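Local coordinates for protein CofB (Escherichia coli, PDB 5AX6) that serves as the homotrimeric minor pilin of the type IVb pilus CFA/III of enterotoxigenic bacteria and probably takes part in pilus assembly, at residues 277-285 with 293-301; 395-406 with 480-491. One frame throughout, in Å; residues are numbered along the deposited sequence.

Contact 1. Residues 277-285 with 293-301; sequences KSNEPGLCW and KLCLTQIEG
Cys284 and Cys295 are joined by a disulfide, SG to SG 2.1 Å, across a non-hydrogen-bonded pair of the antiparallel hairpin made by strands 282-285 and 294-301. Both sulfurs stand anti to their own carbonyl carbons (chi1 -49° and -61°), which brings them together on the face that also carries Thr297.

Backbone bonds do the rest of the zippering. Leu283 and Leu296 exchange two, Trp285 and Leu294 two more, and a nearly straight fifth runs from Gln298 N to Pro281 O at 3.0 Å. Between them CA-H...O contacts fill in, the closest from Cys284 CA to Leu294 O at 3.1 Å.

On the other face the indole of Trp285 reaches the partner strand edge-on: CE3 is 3.3 Å from Leu294 O, and CH2 touches Leu296 CD1 at 3.9 Å, both near the ring plane. Its NE1 bonds to Leu296 O of the second subunit.

Toward Glu280 the contact becomes looser and partly water-mediated. The extended Glu280 side chain crosses Ile299, OE2 to CG2 3.7 Å, and a water takes a hydrogen bond from Glu300 N and gives one to Glu280 OE2 at 2.8 Å. Next to it, Pro281 packs on Leu270 of strand 267-271.

Strand 282-285 also pairs in parallel with a strand of the second subunit. A covalent staple within the hairpin therefore sits beside an edge that continues the sheet into its neighbour, consistent with a beta-repeat region whose local fold and trimer interface are fixed together.

Contact 2. Residues 395-406 with 480-491; sequences NKLHPRLSASIA and VNITTWCSTEPQ
Arg400 and Trp485 make the tight heart of the antiparallel pairing of strands 398-406 and 480-487 in the C-terminal domain. Arg400 CB sits over the indole, 3.5 Å from the centroid of its six-membered ring, a CH-pi contact. Bends at chi2 and chi3 (-69° and -49°) fold the chain back, bringing its guanidinium between Trp485 CZ2 over one face and Pro490 O over the other.

Gln491 grips strand 398-406: its OE1 accepts from Arg400 NE at 2.9 Å, in the guanidinium plane, and from Leu401 N at 3.0 Å, the donors coming from opposite faces of the amide; NE2 returns a bond to Leu401 O. Arg400 NH1 adds bonds to a water and, from well above the carbonyl plane, to Glu489 O. Cutting Arg400 back to an alanine would keep the CB over the ring but is likely to cost Glu489 O and Gln491 OE1 a donor each and open a gap between Trp485 CZ2 and Pro490 O.

On the other face Leu401 CG rests against Ile482 CG2 at 3.7 Å, and Cys486 is disulfide-bonded to Cys388.

The His398 end is looser: CD2 lies 3.6 Å from Thr488 O, and a water bridges Lys396 O and Thr488 O. Arg400 and the Leu401 backbone thus hold the C-terminal tail through Gln491 and Glu489 O, the charge probably offset by carbonyl oxygens and, more distantly, Glu489.

Following the chain from the N terminus, contact 1 comes first, in the beta-repeat region, where it closes a short loop of seven residues as a hairpin. Strand 308-315 then adds to its far side. Contact 2 lies later, in the C-terminal domain, and closes a much longer loop: the 73 residues between its segments include strands 438-448, 452-463 and 468-473, and strand 478-487 returns to lie between 398-409 and 341-353. The two loops follow one another without nesting or crossing, and their centres are about 35 Å apart. Both contacts reach the neighbouring subunits, so the trimer is joined at these two well-separated places at least.

Contact 1. Residues 277-285 with 293-301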
loop_
_atom_site.group_PDB
_atom_site.type_symbol
_atom_site.label_atom_id
_atom_site.label_comp_id
_atom_site.label_asym_id
_atom_site.label_seq_id
_atom_site.Cartn_x
_atom_site.Cartn_y
_atom_site.Cartn_z
ATOM N N LYS A 277 -16.081 -5.895 -10.965
ATOM C CA LYS A 277 -16.533 -6.482 -12.223
ATOM C C LYS A 277 -15.330 -6.978 -13.023
ATOM O O LYS A 277 -15.441 -7.863 -13.877
ATOM C CB LYS A 277 -17.331 -5.459 -13.028
ATOM C CG LYS A 277 -18.551 -4.941 -12.292
ATOM C CD LYS A 277 -19.323 -6.097 -11.667
ATOM C CE LYS A 277 -20.692 -5.654 -11.174
ATOM N NZ LYS A 277 -21.552 -5.194 -12.301
ATOM N N SER A 278 -14.176 -6.389 -12.731
ATOM C CA SER A 278 -12.917 -6.807 -13.319
ATOM C C SER A 278 -11.976 -7.234 -12.189
ATOM O O SER A 278 -12.227 -6.929 -11.027
ATOM C CB SER A 278 -12.316 -5.670 -14.148
ATOM O OG SER A 278 -11.270 -6.138 -14.975
ATOM N N ASN A 279 -10.914 -7.962 -12.518
ATOM C CA ASN A 279 -9.949 -8.395 -11.511
ATOM C C ASN A 279 -8.661 -7.609 -11.683
ATOM O O ASN A 279 -7.717 -8.087 -12.305
ATOM C CB ASN A 279 -9.701 -9.907 -11.623
ATOM C CG ASN A 279 -8.755 -10.442 -10.557
ATOM O OD1 ASN A 279 -8.325 -9.720 -9.653
ATOM N ND2 ASN A 279 -8.438 -11.728 -10.657
ATOM N N GLU A 280 -8.640 -6.384 -11.159
ATOM C CA GLU A 280 -7.484 -5.500 -11.334
ATOM C C GLU A 280 -7.251 -4.700 -10.055
ATOM O O GLU A 280 -7.549 -3.508 -9.991
ATOM C CB GLU A 280 -7.687 -4.568 -12.543
ATOM C CG GLU A 280 -7.674 -5.302 -13.889
ATOM C CD GLU A 280 -7.821 -4.383 -15.108
ATOM O OE1 GLU A 280 -8.183 -3.192 -14.953
ATOM O OE2 GLU A 280 -7.560 -4.863 -16.233
ATOM N N PRO A 281 -6.720 -5.368 -9.026
ATOM C CA PRO A 281 -6.593 -4.712 -7.719
ATOM C C PRO A 281 -5.625 -3.549 -7.801
ATOM O O PRO A 281 -4.617 -3.634 -8.506
ATOM C CB PRO A 281 -6.055 -5.823 -6.815
ATOM C CG PRO A 281 -5.368 -6.768 -7.749
ATOM C CD PRO A 281 -6.185 -6.737 -9.012
ATOM N N GLY A 282 -5.940 -2.468 -7.110
ATOM C CA GLY A 282 -5.098 -1.299 -7.179
ATOM C C GLY A 282 -4.918 -0.588 -5.860
ATOM O O GLY A 282 -5.833 -0.516 -5.026
ATOM N N LEU A 283 -3.708 -0.085 -5.654
ATOM C CA LEU A 283 -3.425 0.825 -4.558
ATOM C C LEU A 283 -3.333 2.224 -5.131
ATOM O O LEU A 283 -2.599 2.458 -6.095
ATOM C CB LEU A 283 -2.122 0.449 -3.854
ATOM C CG LEU A 283 -2.102 -0.866 -3.075
ATOM C CD1 LEU A 283 -0.665 -1.304 -2.833
ATOM C CD2 LEU A 283 -2.839 -0.715 -1.748
ATOM N N CYS A 284 -4.075 3.153 -4.541
ATOM C CA CYS A 284 -4.195 4.496 -5.093
ATOM C C CYS A 284 -3.852 5.611 -4.123
ATOM O O CYS A 284 -3.913 5.443 -2.902
ATOM C CB CYS A 284 -5.617 4.723 -5.615
ATOM S SG CYS A 284 -6.236 3.405 -6.687
ATOM N N TRP A 285 -3.523 6.761 -4.706
ATOM C CA TRP A 285 -3.286 8.005 -3.991
ATOM C C TRP A 285 -4.289 9.055 -4.463
ATOM O O TRP A 285 -4.545 9.166 -5.663
ATOM C CB TRP A 285 -1.868 8.543 -4.256
ATOM C CG TRP A 285 -0.734 7.689 -3.830
ATOM C CD1 TRP A 285 0.079 7.895 -2.758
ATOM C CD2 TRP A 285 -0.239 6.514 -4.492
ATOM N NE1 TRP A 285 1.034 6.902 -2.691
ATOM C CE2 TRP A 285 0.857 6.044 -3.745
ATOM C CE3 TRP A 285 -0.637 5.802 -5.629
ATOM C CZ2 TRP A 285 1.572 4.896 -4.100
ATOM C CZ3 TRP A 285 0.073 4.662 -5.982
ATOM C CH2 TRP A 285 1.170 4.228 -5.221
ATOM N N LYS A 293 -7.404 10.573 -9.071
ATOM C CA LYS A 293 -6.523 9.815 -8.197
ATOM C C LYS A 293 -5.594 8.995 -9.101
ATOM O O LYS A 293 -5.893 8.768 -10.280
ATOM C CB LYS A 293 -7.318 8.922 -7.229
ATOM C CG LYS A 293 -7.954 7.710 -7.879
ATOM C CD LYS A 293 -8.702 6.871 -6.846
ATOM C CE LYS A 293 -9.565 5.831 -7.531
ATOM N NZ LYS A 293 -10.802 6.475 -8.066
ATOM N N LEU A 294 -4.445 8.601 -8.567
ATOM C CA LEU A 294 -3.491 7.795 -9.319
ATOM C C LEU A 294 -3.435 6.413 -8.692
ATOM O O LEU A 294 -3.374 6.298 -7.469
ATOM C CB LEU A 294 -2.102 8.443 -9.313
ATOM C CG LEU A 294 -2.043 9.865 -9.877
ATOM C CD1 LEU A 294 -0.606 10.370 -9.833
ATOM C CD2 LEU A 294 -2.592 9.877 -11.306
ATOM N N CYS A 295 -3.456 5.374 -9.522
ATOM C CA CYS A 295 -3.478 4.008 -9.015
ATOM C C CYS A 295 -2.351 3.174 -9.578
ATOM O O CYS A 295 -2.047 3.262 -10.769
ATOM C CB CYS A 295 -4.809 3.329 -9.344
ATOM S SG CYS A 295 -6.244 4.148 -8.598
ATOM N N LEU A 296 -1.742 2.363 -8.715
ATOM C CA LEU A 296 -0.855 1.284 -9.152
ATOM C C LEU A 296 -1.682 0.017 -9.192
ATOM O O LEU A 296 -2.052 -0.516 -8.147
ATOM C CB LEU A 296 0.335 1.091 -8.206
ATOM C CG LEU A 296 1.641 1.836 -8.418
ATOM C CD1 LEU A 296 2.676 1.399 -7.361
ATOM C CD2 LEU A 296 2.144 1.604 -9.841
ATOM N N THR A 297 -1.948 -0.468 -10.396
ATOM C CA THR A 297 -2.932 -1.516 -10.610
ATOM C C THR A 297 -2.318 -2.736 -11.266
ATOM O O THR A 297 -1.498 -2.606 -12.173
ATOM C CB THR A 297 -4.066 -0.998 -11.493
ATOM O OG1 THR A 297 -4.619 0.177 -10.889
ATOM C CG2 THR A 297 -5.147 -2.051 -11.681
ATOM N N GLN A 298 -2.720 -3.924 -10.822
ATOM C CA GLN A 298 -2.216 -5.143 -11.432
ATOM C C GLN A 298 -3.120 -5.552 -12.584
ATOM O O GLN A 298 -4.338 -5.645 -12.418
ATOM C CB GLN A 298 -2.124 -6.282 -10.421
ATOM C CG GLN A 298 -1.370 -7.493 -10.979
ATOM C CD GLN A 298 -1.360 -8.653 -10.004
ATOM O OE1 GLN A 298 -2.189 -8.708 -9.097
ATOM N NE2 GLN A 298 -0.421 -9.584 -10.183
ATOM N N ILE A 299 -2.527 -5.784 -13.749
ATOM C CA ILE A 299 -3.300 -6.149 -14.934
ATOM C C ILE A 299 -2.711 -7.399 -15.602
ATOM O O ILE A 299 -1.563 -7.776 -15.360
ATOM C CB ILE A 299 -3.362 -4.994 -15.960
ATOM C CG1 ILE A 299 -1.955 -4.621 -16.430
ATOM C CG2 ILE A 299 -4.105 -3.785 -15.376
ATOM C CD1 ILE A 299 -1.925 -3.552 -17.504
ATOM N N GLU A 300 -3.513 -8.051 -16.433
ATOM C CA GLU A 300 -3.066 -9.254 -17.111
ATOM C C GLU A 300 -2.106 -8.895 -18.231
ATOM O O GLU A 300 -2.233 -7.841 -18.849
ATOM C CB GLU A 300 -4.263 -10.023 -17.679
ATOM C CG GLU A 300 -5.133 -10.673 -16.634
ATOM C CD GLU A 300 -4.579 -12.006 -16.141
ATOM O OE1 GLU A 300 -3.414 -12.352 -16.464
ATOM O OE2 GLU A 300 -5.322 -12.715 -15.428
ATOM N N GLY A 301 -1.147 -9.776 -18.479
ATOM C CA GLY A 301 -0.233 -9.618 -19.591
ATOM C C GLY A 301 0.276 -10.962 -20.073
ATOM O O GLY A 301 -0.178 -12.011 -19.628
HETATM O O HOH W 1 -6.305 -7.291 -16.605
#

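Contact 2. Residues 395-406 with 480-491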
loop_
_atom_site.group_PDB
_atom_site.type_symbol
_atom_site.label_atom_id
_atom_site.label_comp_id
_atom_site.label_asym_id
_atom_site.label_seq_id
_atom_site.Cartn_x
_atom_site.Cartn_y
_atom_site.Cartn_z
ATOM N N ASN A 395 26.305 -4.930 -6.278
ATOM C CA ASN A 395 26.420 -4.500 -7.677
ATOM C C ASN A 395 26.871 -3.058 -7.902
ATOM O O ASN A 395 26.048 -2.154 -8.045
ATOM C CB ASN A 395 25.081 -4.694 -8.379
ATOM C CG ASN A 395 24.668 -6.140 -8.448
ATOM O OD1 ASN A 395 25.052 -6.857 -9.367
ATOM N ND2 ASN A 395 23.870 -6.579 -7.477
ATOM N N LYS A 396 28.180 -2.856 -7.984
ATOM C CA LYS A 396 28.744 -1.526 -8.153
ATOM C C LYS A 396 28.385 -0.914 -9.508
ATOM O O LYS A 396 28.693 -1.484 -10.554
ATOM C CB LYS A 396 30.266 -1.581 -8.000
ATOM C CG LYS A 396 30.970 -0.243 -8.133
ATOM C CD LYS A 396 30.455 0.745 -7.098
ATOM C CE LYS A 396 31.160 2.091 -7.209
ATOM N NZ LYS A 396 30.514 3.122 -6.343
ATOM N N LEU A 397 27.743 0.250 -9.482
ATOM C CA LEU A 397 27.443 0.989 -10.716
ATOM C C LEU A 397 28.573 1.917 -11.106
ATOM O O LEU A 397 29.149 2.587 -10.251
ATOM C CB LEU A 397 26.166 1.807 -10.557
ATOM C CG LEU A 397 24.876 1.003 -10.420
ATOM C CD1 LEU A 397 23.739 1.926 -10.016
ATOM C CD2 LEU A 397 24.553 0.294 -11.732
ATOM N N HIS A 398 28.866 1.972 -12.403
ATOM C CA HIS A 398 29.843 2.900 -12.949
ATOM C C HIS A 398 29.172 3.957 -13.809
ATOM O O HIS A 398 28.292 3.630 -14.603
ATOM C CB HIS A 398 30.871 2.167 -13.806
ATOM C CG HIS A 398 31.434 0.939 -13.160
ATOM N ND1 HIS A 398 32.338 0.995 -12.127
ATOM C CD2 HIS A 398 31.227 -0.372 -13.419
ATOM C CE1 HIS A 398 32.660 -0.237 -11.763
ATOM N NE2 HIS A 398 32.006 -1.082 -12.535
ATOM N N PRO A 399 29.607 5.217 -13.685
ATOM C CA PRO A 399 29.173 6.227 -14.661
ATOM C C PRO A 399 29.668 5.878 -16.055
ATOM O O PRO A 399 30.791 5.398 -16.203
ATOM C CB PRO A 399 29.813 7.527 -14.156
ATOM C CG PRO A 399 30.911 7.090 -13.236
ATOM C CD PRO A 399 30.504 5.769 -12.655
ATOM N N ARG A 400 28.828 6.110 -17.060
ATOM C CA ARG A 400 29.143 5.746 -18.428
ATOM C C ARG A 400 28.886 6.935 -19.331
ATOM O O ARG A 400 28.018 7.762 -19.049
ATOM C CB ARG A 400 28.295 4.548 -18.879
ATOM C CG ARG A 400 28.507 3.253 -18.063
ATOM C CD ARG A 400 29.893 2.651 -18.303
ATOM N NE ARG A 400 30.141 2.569 -19.737
ATOM C CZ ARG A 400 29.711 1.585 -20.522
ATOM N NH1 ARG A 400 29.043 0.553 -20.013
ATOM N NH2 ARG A 400 29.965 1.629 -21.822
ATOM N N LEU A 401 29.626 7.014 -20.426
ATOM C CA LEU A 401 29.377 8.047 -21.417
ATOM C C LEU A 401 29.806 7.528 -22.780
ATOM O O LEU A 401 30.853 6.906 -22.908
ATOM C CB LEU A 401 30.119 9.349 -21.059
ATOM C CG LEU A 401 29.884 10.563 -21.964
ATOM C CD1 LEU A 401 30.060 11.877 -21.207
ATOM C CD2 LEU A 401 30.778 10.550 -23.210
ATOM N N SER A 402 28.968 7.757 -23.787
ATOM C CA SER A 402 29.318 7.464 -25.173
ATOM C C SER A 402 29.008 8.675 -26.033
ATOM O O SER A 402 28.265 9.564 -25.617
ATOM C CB SER A 402 28.560 6.243 -25.699
ATOM O OG SER A 402 29.288 5.059 -25.431
ATOM N N ALA A 403 29.600 8.721 -27.219
ATOM C CA ALA A 403 29.364 9.814 -28.165
ATOM C C ALA A 403 29.160 9.228 -29.564
ATOM O O ALA A 403 29.954 8.403 -30.004
ATOM C CB ALA A 403 30.535 10.803 -28.159
ATOM N N SER A 404 28.072 9.614 -30.232
ATOM C CA SER A 404 27.795 9.175 -31.602
ATOM C C SER A 404 27.809 10.389 -32.520
ATOM O O SER A 404 27.408 11.477 -32.105
ATOM C CB SER A 404 26.440 8.466 -31.694
ATOM O OG SER A 404 26.364 7.379 -30.788
ATOM N N ILE A 405 28.271 10.223 -33.756
ATOM C CA ILE A 405 28.376 11.360 -34.653
ATOM C C ILE A 405 27.006 11.885 -35.092
ATOM O O ILE A 405 26.144 11.114 -35.523
ATOM C CB ILE A 405 29.189 11.022 -35.911
ATOM C CG1 ILE A 405 30.576 10.519 -35.524
ATOM C CG2 ILE A 405 29.258 12.260 -36.809
ATOM C CD1 ILE A 405 31.448 10.139 -36.716
ATOM N N ALA A 406 26.809 13.199 -34.985
ATOM C CA ALA A 406 25.531 13.809 -35.342
ATOM C C ALA A 406 25.621 14.638 -36.627
ATOM O O ALA A 406 24.664 14.694 -37.393
ATOM C CB ALA A 406 25.015 14.667 -34.192
ATOM N N VAL A 480 28.225 15.847 -31.847
ATOM C CA VAL A 480 27.921 14.513 -31.372
ATOM C C VAL A 480 26.671 14.518 -30.517
ATOM O O VAL A 480 26.347 15.531 -29.893
ATOM C CB VAL A 480 29.082 13.932 -30.529
ATOM C CG1 VAL A 480 30.272 13.584 -31.411
ATOM C CG2 VAL A 480 29.454 14.894 -29.378
ATOM N N ASN A 481 25.983 13.382 -30.498
ATOM C CA ASN A 481 25.002 13.090 -29.466
ATOM C C ASN A 481 25.668 12.268 -28.380
ATOM O O ASN A 481 26.171 11.176 -28.653
ATOM C CB ASN A 481 23.797 12.350 -30.058
ATOM C CG ASN A 481 23.026 13.216 -31.041
ATOM O OD1 ASN A 481 22.854 12.862 -32.211
ATOM N ND2 ASN A 481 22.581 14.360 -30.571
ATOM N N ILE A 482 25.673 12.813 -27.163
ATOM C CA ILE A 482 26.339 12.223 -26.015
ATOM C C ILE A 482 25.294 11.520 -25.193
ATOM O O ILE A 482 24.271 12.116 -24.871
ATOM C CB ILE A 482 27.050 13.309 -25.169
ATOM C CG1 ILE A 482 28.220 13.893 -25.969
ATOM C CG2 ILE A 482 27.512 12.756 -23.821
ATOM C CD1 ILE A 482 28.685 15.238 -25.448
ATOM N N THR A 483 25.535 10.245 -24.897
ATOM C CA THR A 483 24.652 9.453 -24.048
ATOM C C THR A 483 25.345 9.215 -22.719
ATOM O O THR A 483 26.496 8.796 -22.699
ATOM C CB THR A 483 24.309 8.076 -24.680
ATOM O OG1 THR A 483 23.836 8.263 -26.016
ATOM C CG2 THR A 483 23.237 7.358 -23.851
ATOM N N THR A 484 24.646 9.469 -21.618
ATOM C CA THR A 484 25.200 9.250 -20.297
ATOM C C THR A 484 24.263 8.355 -19.493
ATOM O O THR A 484 23.037 8.501 -19.578
ATOM C CB THR A 484 25.413 10.584 -19.548
ATOM O OG1 THR A 484 24.151 11.237 -19.331
ATOM C CG2 THR A 484 26.338 11.496 -20.342
ATOM N N TRP A 485 24.830 7.431 -18.715
ATOM C CA TRP A 485 24.011 6.524 -17.916
ATOM C C TRP A 485 24.917 5.871 -16.876
ATOM O O TRP A 485 26.109 6.154 -16.843
ATOM C CB TRP A 485 23.305 5.474 -18.804
ATOM C CG TRP A 485 24.178 4.381 -19.399
ATOM C CD1 TRP A 485 24.211 3.067 -19.013
ATOM C CD2 TRP A 485 25.110 4.498 -20.496
ATOM N NE1 TRP A 485 25.106 2.370 -19.792
ATOM C CE2 TRP A 485 25.672 3.220 -20.701
ATOM C CE3 TRP A 485 25.519 5.556 -21.319
ATOM C CZ2 TRP A 485 26.629 2.969 -21.694
ATOM C CZ3 TRP A 485 26.483 5.304 -22.305
ATOM C CH2 TRP A 485 27.017 4.016 -22.482
ATOM N N CYS A 486 24.360 5.036 -16.007
ATOM C CA CYS A 486 25.199 4.276 -15.078
ATOM C C CYS A 486 24.962 2.801 -15.315
ATOM O O CYS A 486 23.853 2.402 -15.693
ATOM C CB CYS A 486 24.890 4.641 -13.614
ATOM S SG CYS A 486 25.305 6.333 -13.153
ATOM N N SER A 487 25.982 1.982 -15.078
ATOM C CA SER A 487 25.893 0.565 -15.406
ATOM C C SER A 487 26.888 -0.271 -14.606
ATOM O O SER A 487 27.934 0.228 -14.198
ATOM C CB SER A 487 26.146 0.358 -16.901
ATOM O OG SER A 487 25.988 -0.999 -17.280
ATOM N N THR A 488 26.558 -1.541 -14.403
ATOM C CA THR A 488 27.528 -2.485 -13.858
ATOM C C THR A 488 28.571 -2.840 -14.917
ATOM O O THR A 488 29.644 -3.342 -14.592
ATOM C CB THR A 488 26.860 -3.756 -13.362
ATOM O OG1 THR A 488 25.977 -4.252 -14.376
ATOM C CG2 THR A 488 26.062 -3.467 -12.101
ATOM N N GLU A 489 28.246 -2.585 -16.184
ATOM C CA GLU A 489 29.208 -2.751 -17.276
ATOM C C GLU A 489 30.167 -1.567 -17.238
ATOM O O GLU A 489 29.745 -0.419 -17.305
ATOM C CB GLU A 489 28.490 -2.833 -18.635
ATOM C CG GLU A 489 27.453 -3.959 -18.718
ATOM C CD GLU A 489 26.621 -3.917 -19.998
ATOM O OE1 GLU A 489 27.218 -3.941 -21.100
ATOM O OE2 GLU A 489 25.370 -3.866 -19.903
ATOM N N PRO A 490 31.469 -1.833 -17.114
ATOM C CA PRO A 490 32.392 -0.702 -16.962
ATOM C C PRO A 490 32.639 0.084 -18.261
ATOM O O PRO A 490 32.400 -0.396 -19.374
ATOM C CB PRO A 490 33.689 -1.372 -16.482
ATOM C CG PRO A 490 33.611 -2.769 -17.028
ATOM C CD PRO A 490 32.142 -3.141 -17.018
ATOM N N GLN A 491 33.116 1.309 -18.086
ATOM C CA GLN A 491 33.541 2.177 -19.169
ATOM C C GLN A 491 34.905 1.702 -19.677
ATOM O O GLN A 491 35.723 1.255 -18.880
ATOM C CB GLN A 491 33.621 3.623 -18.667
ATOM C CG GLN A 491 34.090 4.634 -19.690
ATOM C CD GLN A 491 32.947 5.180 -20.528
ATOM O OE1 GLN A 491 31.776 4.902 -20.264
ATOM N NE2 GLN A 491 33.286 5.955 -21.546
HETATM O O HOH W 2 30.104 -3.636 -11.734
HETATM O O HOH W 3 27.338 -1.113 -21.743
#